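PDB 3CDD: prophage MuSo2, 43 kDa tail protein from Shewanella oneidensis, which probably serves as a baseplate component of a Mu-like phage tail, forming a trimer that would join the tail tube to the membrane-piercing spike. Local coordinates for residues N197-R210 with S276-T288. Numbering follows the deposited sequence. Where two conformers were deposited one is given.
Sequences NVKAARGRFSWRQR and SIGKSNMAEYTVT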
loop_
_atom_site.group_PDB
_atom_site.type_symbol
_atom_site.label_atom_id
_atom_site.label_comp_id
_atom_site.label_asym_id
_atom_site.label_seq_id
_atom_site.Cartn_x
_atom_site.Cartn_y
_atom_site.Cartn_z
ATOM N N ASN A 197 6.481 -26.418 -25.520
ATOM C CA ASN A 197 5.659 -26.650 -24.329
ATOM C C ASN A 197 5.261 -25.389 -23.544
ATOM O O ASN A 197 4.655 -25.480 -22.469
ATOM C CB ASN A 197 6.308 -27.690 -23.400
ATOM C CG ASN A 197 7.678 -27.252 -22.861
ATOM O OD1 ASN A 197 8.270 -26.263 -23.313
ATOM N ND2 ASN A 197 8.187 -28.004 -21.888
ATOM N N VAL A 198 5.575 -24.221 -24.097
ATOM C CA VAL A 198 5.215 -22.976 -23.466
ATOM C C VAL A 198 3.896 -22.455 -24.022
ATOM O O VAL A 198 3.813 -22.047 -25.189
ATOM C CB VAL A 198 6.318 -21.908 -23.623
ATOM C CG1 VAL A 198 5.831 -20.563 -23.085
ATOM C CG2 VAL A 198 7.557 -22.338 -22.896
ATOM N N LYS A 199 2.876 -22.439 -23.166
ATOM C CA LYS A 199 1.568 -21.921 -23.538
ATOM C C LYS A 199 1.597 -20.378 -23.578
ATOM O O LYS A 199 1.111 -19.765 -24.511
ATOM C CB LYS A 199 0.509 -22.423 -22.548
ATOM C CG LYS A 199 -0.916 -21.919 -22.802
ATOM C CD LYS A 199 -1.792 -22.095 -21.575
ATOM C CE LYS A 199 -3.223 -21.621 -21.824
ATOM N NZ LYS A 199 -4.106 -22.780 -22.102
ATOM N N ALA A 200 2.188 -19.763 -22.561
ATOM C CA ALA A 200 2.326 -18.315 -22.516
ATOM C C ALA A 200 3.477 -17.973 -21.611
ATOM O O ALA A 200 3.920 -18.818 -20.825
ATOM C CB ALA A 200 1.037 -17.674 -22.003
ATOM N N ALA A 201 3.967 -16.736 -21.693
ATOM C CA ALA A 201 5.073 -16.294 -20.851
ATOM C C ALA A 201 5.116 -14.793 -20.687
ATOM O O ALA A 201 4.558 -14.032 -21.487
ATOM C CB ALA A 201 6.408 -16.786 -21.378
ATOM N N ARG A 202 5.862 -14.378 -19.685
ATOM C CA ARG A 202 5.881 -13.002 -19.275
ATOM C C ARG A 202 7.246 -12.708 -18.653
ATOM O O ARG A 202 7.749 -13.528 -17.906
ATOM C CB ARG A 202 4.754 -12.897 -18.227
ATOM C CG ARG A 202 4.528 -11.626 -17.555
ATOM C CD ARG A 202 3.268 -11.750 -16.718
ATOM N NE ARG A 202 3.518 -12.165 -15.336
ATOM C CZ ARG A 202 3.196 -11.463 -14.248
ATOM N NH1 ARG A 202 2.583 -10.283 -14.339
ATOM N NH2 ARG A 202 3.468 -11.957 -13.053
ATOM N N GLY A 203 7.806 -11.515 -18.884
ATOM C CA GLY A 203 9.108 -11.158 -18.307
ATOM C C GLY A 203 9.206 -9.688 -17.948
ATOM O O GLY A 203 8.431 -8.862 -18.418
ATOM N N ARG A 204 10.160 -9.352 -17.099
ATOM C CA ARG A 204 10.466 -7.952 -16.824
ATOM C C ARG A 204 11.938 -7.871 -16.492
ATOM O O ARG A 204 12.384 -8.495 -15.535
ATOM C CB ARG A 204 9.644 -7.416 -15.647
ATOM C CG ARG A 204 9.974 -5.938 -15.332
ATOM C CD ARG A 204 9.041 -5.440 -14.293
ATOM N NE ARG A 204 7.688 -5.351 -14.844
ATOM C CZ ARG A 204 7.187 -4.254 -15.414
ATOM N NH1 ARG A 204 7.915 -3.142 -15.517
ATOM N NH2 ARG A 204 5.948 -4.273 -15.880
ATOM N N PHE A 205 12.680 -7.105 -17.275
ATOM C CA PHE A 205 14.127 -6.993 -17.135
ATOM C C PHE A 205 14.457 -5.520 -17.005
ATOM O O PHE A 205 14.245 -4.747 -17.934
ATOM C CB PHE A 205 14.821 -7.679 -18.322
ATOM C CG PHE A 205 14.326 -9.099 -18.536
ATOM C CD1 PHE A 205 14.891 -10.164 -17.829
ATOM C CD2 PHE A 205 13.261 -9.353 -19.390
ATOM C CE1 PHE A 205 14.408 -11.465 -17.985
ATOM C CE2 PHE A 205 12.777 -10.662 -19.573
ATOM C CZ PHE A 205 13.348 -11.710 -18.863
ATOM N N SER A 206 14.943 -5.144 -15.824
ATOM C CA SER A 206 15.033 -3.762 -15.441
ATOM C C SER A 206 16.411 -3.371 -14.935
ATOM O O SER A 206 17.126 -4.221 -14.407
ATOM C CB SER A 206 13.979 -3.508 -14.361
ATOM O OG SER A 206 13.973 -2.160 -13.943
ATOM N N TRP A 207 16.774 -2.079 -15.083
ATOM C CA TRP A 207 17.908 -1.502 -14.378
ATOM C C TRP A 207 17.537 -0.489 -13.276
ATOM O O TRP A 207 18.434 0.163 -12.748
ATOM C CB TRP A 207 18.847 -0.759 -15.343
ATOM C CG TRP A 207 19.807 -1.627 -16.139
ATOM C CD1 TRP A 207 19.736 -2.980 -16.343
ATOM C CD2 TRP A 207 20.946 -1.169 -16.877
ATOM N NE1 TRP A 207 20.766 -3.388 -17.148
ATOM C CE2 TRP A 207 21.518 -2.296 -17.504
ATOM C CE3 TRP A 207 21.526 0.096 -17.082
ATOM C CZ2 TRP A 207 22.659 -2.211 -18.306
ATOM C CZ3 TRP A 207 22.656 0.187 -17.891
ATOM C CH2 TRP A 207 23.214 -0.963 -18.491
ATOM N N ARG A 208 16.259 -0.326 -12.947
ATOM C CA ARG A 208 15.856 0.661 -11.928
ATOM C C ARG A 208 16.627 0.437 -10.620
ATOM O O ARG A 208 16.987 1.391 -9.934
ATOM C CB ARG A 208 14.339 0.633 -11.659
ATOM C CG ARG A 208 13.484 1.297 -12.737
ATOM C CD ARG A 208 11.976 0.946 -12.613
ATOM N NE ARG A 208 11.240 1.220 -13.859
ATOM C CZ ARG A 208 10.746 2.407 -14.226
ATOM N NH1 ARG A 208 10.864 3.480 -13.426
ATOM N NH2 ARG A 208 10.118 2.521 -15.405
ATOM N N GLN A 209 16.908 -0.823 -10.303
ATOM C CA GLN A 209 17.554 -1.160 -9.034
ATOM C C GLN A 209 18.941 -1.741 -9.233
ATOM O O GLN A 209 19.504 -2.328 -8.320
ATOM C CB GLN A 209 16.651 -2.067 -8.188
ATOM C CG GLN A 209 15.342 -1.381 -7.802
ATOM C CD GLN A 209 14.353 -2.305 -7.103
ATOM O OE1 GLN A 209 13.950 -3.341 -7.651
ATOM N NE2 GLN A 209 13.942 -1.924 -5.887
ATOM N N ARG A 210 19.484 -1.545 -10.438
ATOM C CA ARG A 210 20.812 -1.997 -10.820
ATOM C C ARG A 210 21.784 -0.851 -10.729
ATOM O O ARG A 210 21.412 0.322 -11.012
ATOM C CB ARG A 210 20.812 -2.566 -12.250
ATOM C CG ARG A 210 20.014 -3.883 -12.430
ATOM C CD ARG A 210 20.572 -4.989 -11.604
ATOM N NE ARG A 210 21.860 -5.452 -12.122
ATOM C CZ ARG A 210 21.997 -6.305 -13.134
ATOM N NH1 ARG A 210 20.924 -6.801 -13.737
ATOM N NH2 ARG A 210 23.205 -6.662 -13.548
ATOM N N SER A 276 20.344 -7.329 -6.130
ATOM C CA SER A 276 19.792 -6.358 -7.070
ATOM C C SER A 276 19.557 -7.001 -8.432
ATOM O O SER A 276 18.642 -6.603 -9.163
ATOM C CB SER A 276 20.696 -5.135 -7.215
ATOM O OG SER A 276 21.862 -5.434 -7.962
ATOM N N ILE A 277 20.390 -7.982 -8.766
ATOM C CA ILE A 277 20.229 -8.741 -10.000
ATOM C C ILE A 277 18.939 -9.584 -9.964
ATOM O O ILE A 277 18.122 -9.495 -10.877
ATOM C CB ILE A 277 21.482 -9.580 -10.337
ATOM C CG1 ILE A 277 22.680 -8.657 -10.606
ATOM C CG2 ILE A 277 21.215 -10.467 -11.545
ATOM C CD1 ILE A 277 24.052 -9.375 -10.658
ATOM N N GLY A 278 18.739 -10.357 -8.899
ATOM C CA GLY A 278 17.515 -11.132 -8.738
ATOM C C GLY A 278 16.240 -10.306 -8.667
ATOM O O GLY A 278 15.173 -10.740 -9.122
ATOM N N LYS A 279 16.350 -9.114 -8.092
ATOM C CA LYS A 279 15.220 -8.204 -7.935
ATOM C C LYS A 279 14.906 -7.438 -9.232
ATOM O O LYS A 279 13.863 -6.778 -9.345
ATOM C CB LYS A 279 15.549 -7.206 -6.825
ATOM C CG LYS A 279 14.376 -6.776 -5.972
ATOM C CD LYS A 279 14.885 -6.406 -4.578
ATOM C CE LYS A 279 14.310 -5.081 -4.104
ATOM N NZ LYS A 279 15.144 -4.514 -3.008
ATOM N N SER A 280 15.807 -7.535 -10.205
ATOM C CA SER A 280 15.672 -6.769 -11.437
ATOM C C SER A 280 15.271 -7.628 -12.629
ATOM O O SER A 280 14.987 -7.108 -13.697
ATOM C CB SER A 280 16.961 -6.003 -11.720
ATOM O OG SER A 280 17.280 -5.151 -10.630
ATOM N N ASN A 281 15.246 -8.946 -12.437
ATOM C CA ASN A 281 14.862 -9.863 -13.499
ATOM C C ASN A 281 13.695 -10.745 -13.064
ATOM O O ASN A 281 13.638 -11.198 -11.916
ATOM C CB ASN A 281 16.062 -10.671 -13.988
ATOM C CG ASN A 281 17.157 -9.796 -14.563
ATOM O OD1 ASN A 281 16.893 -8.786 -15.232
ATOM N ND2 ASN A 281 18.410 -10.172 -14.300
HETATM N N MSE A 282 12.721 -10.917 -13.952
HETATM C CA MSE A 282 11.607 -11.836 -13.716
HETATM C C MSE A 282 11.305 -12.506 -15.047
HETATM O O MSE A 282 11.328 -11.846 -16.085
HETATM C CB MSE A 282 10.381 -11.080 -13.157
HETATM C CG MSE A 282 9.079 -11.901 -12.931
HETATM SE SE MSE A 282 7.915 -12.074 -14.538
HETATM C CE MSE A 282 7.170 -10.336 -14.518
ATOM N N ALA A 283 11.076 -13.824 -15.011
ATOM C CA ALA A 283 10.568 -14.560 -16.165
ATOM C C ALA A 283 9.647 -15.675 -15.657
ATOM O O ALA A 283 10.044 -16.463 -14.800
ATOM C CB ALA A 283 11.704 -15.137 -17.000
ATOM N N GLU A 284 8.427 -15.722 -16.184
ATOM C CA GLU A 284 7.399 -16.662 -15.732
ATOM C C GLU A 284 6.770 -17.340 -16.920
ATOM O O GLU A 284 6.213 -16.659 -17.796
ATOM C CB GLU A 284 6.288 -15.927 -14.959
ATOM C CG GLU A 284 6.732 -15.455 -13.623
ATOM C CD GLU A 284 5.638 -14.789 -12.807
ATOM O OE1 GLU A 284 4.485 -14.612 -13.291
ATOM O OE2 GLU A 284 5.962 -14.448 -11.653
ATOM N N TYR A 285 6.820 -18.670 -16.901
ATOM C CA TYR A 285 6.343 -19.517 -17.972
ATOM C C TYR A 285 5.094 -20.267 -17.549
ATOM O O TYR A 285 5.106 -20.990 -16.575
ATOM C CB TYR A 285 7.461 -20.512 -18.409
ATOM C CG TYR A 285 8.579 -19.777 -19.153
ATOM C CD1 TYR A 285 9.620 -19.148 -18.465
ATOM C CD2 TYR A 285 8.532 -19.643 -20.525
ATOM C CE1 TYR A 285 10.625 -18.416 -19.160
ATOM C CE2 TYR A 285 9.526 -18.942 -21.224
ATOM C CZ TYR A 285 10.553 -18.329 -20.538
ATOM O OH TYR A 285 11.492 -17.630 -21.253
ATOM N N THR A 286 4.038 -20.119 -18.333
ATOM C CA THR A 286 2.781 -20.807 -18.105
ATOM C C THR A 286 2.780 -22.052 -18.990
ATOM O O THR A 286 2.899 -21.953 -20.225
ATOM C CB THR A 286 1.618 -19.907 -18.490
ATOM O OG1 THR A 286 1.658 -18.685 -17.708
ATOM C CG2 THR A 286 0.290 -20.624 -18.319
ATOM N N VAL A 287 2.639 -23.221 -18.349
ATOM C CA VAL A 287 2.520 -24.493 -19.046
ATOM C C VAL A 287 1.176 -25.162 -18.697
ATOM O O VAL A 287 0.532 -24.815 -17.682
ATOM C CB VAL A 287 3.735 -25.441 -18.728
ATOM C CG1 VAL A 287 5.075 -24.758 -19.147
ATOM C CG2 VAL A 287 3.787 -25.815 -17.257
ATOM N N THR A 288 0.767 -26.111 -19.540
ATOM C CA THR A 288 -0.426 -26.902 -19.327
ATOM C C THR A 288 -0.108 -28.089 -18.406
ATOM O O THR A 288 0.887 -28.789 -18.609
ATOM C CB THR A 288 -1.020 -27.390 -20.687
ATOM O OG1 THR A 288 -1.619 -26.285 -21.376
ATOM C CG2 THR A 288 -2.106 -28.462 -20.484
HETATM O O HOH W 1 2.318 -26.218 -22.017
HETATM O O HOH W 2 -3.945 -25.359 -21.367
HETATM O O HOH W 3 2.939 -15.176 -15.267
HETATM O O HOH W 4 15.930 -3.029 -11.270
HETATM O O HOH W 5 23.283 -4.164 -10.112
#
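Glu284 OE1 gathers several donors at once: Arg202 NH2 reaches it at 2.9 Å in a salt bridge, Arg202 NE adds a weak second bond, and a water donates to it. The two side chains run alongside each other from Arg202 and Glu284, a hydrogen-bonded pair of the antiparallel ladder. NH2 approaches from above the carboxylate plane, which is turned 48° from the guanidinium, while OE1 stays close to the guanidinium plane. Selenomethionine Met282 lays CE over one guanidinium face, 4.1 Å from Arg202 CZ; the Met282 chain, bent at chi2 (-86°) and chi3, brings CE there. On the other face, Tyr285 CD2 meets Ala201 CB, and also CG2 of Val198 just before the strand, each at 3.7 Å; Phe205 turns a ring face to Met282 O, which lies 3.4 Å from Phe205 CZ. Lys199 N and Ala200 N share Thr286 O, a classic beta bulge. Beyond the ladder, Ile277 CG1 sits over the Arg210 guanidinium, 3.5 Å from Arg210 CZ, while Arg210 NH2 forms salt bridges with Glu245 and Asp243. Strand 281-288, following helix 262-278, is flanked by strands 200-206 and 331-339; Ala201, Arg202, Phe205 and Ser206 also pair antiparallel with a strand of the second subunit, carrying the sheet across the interface.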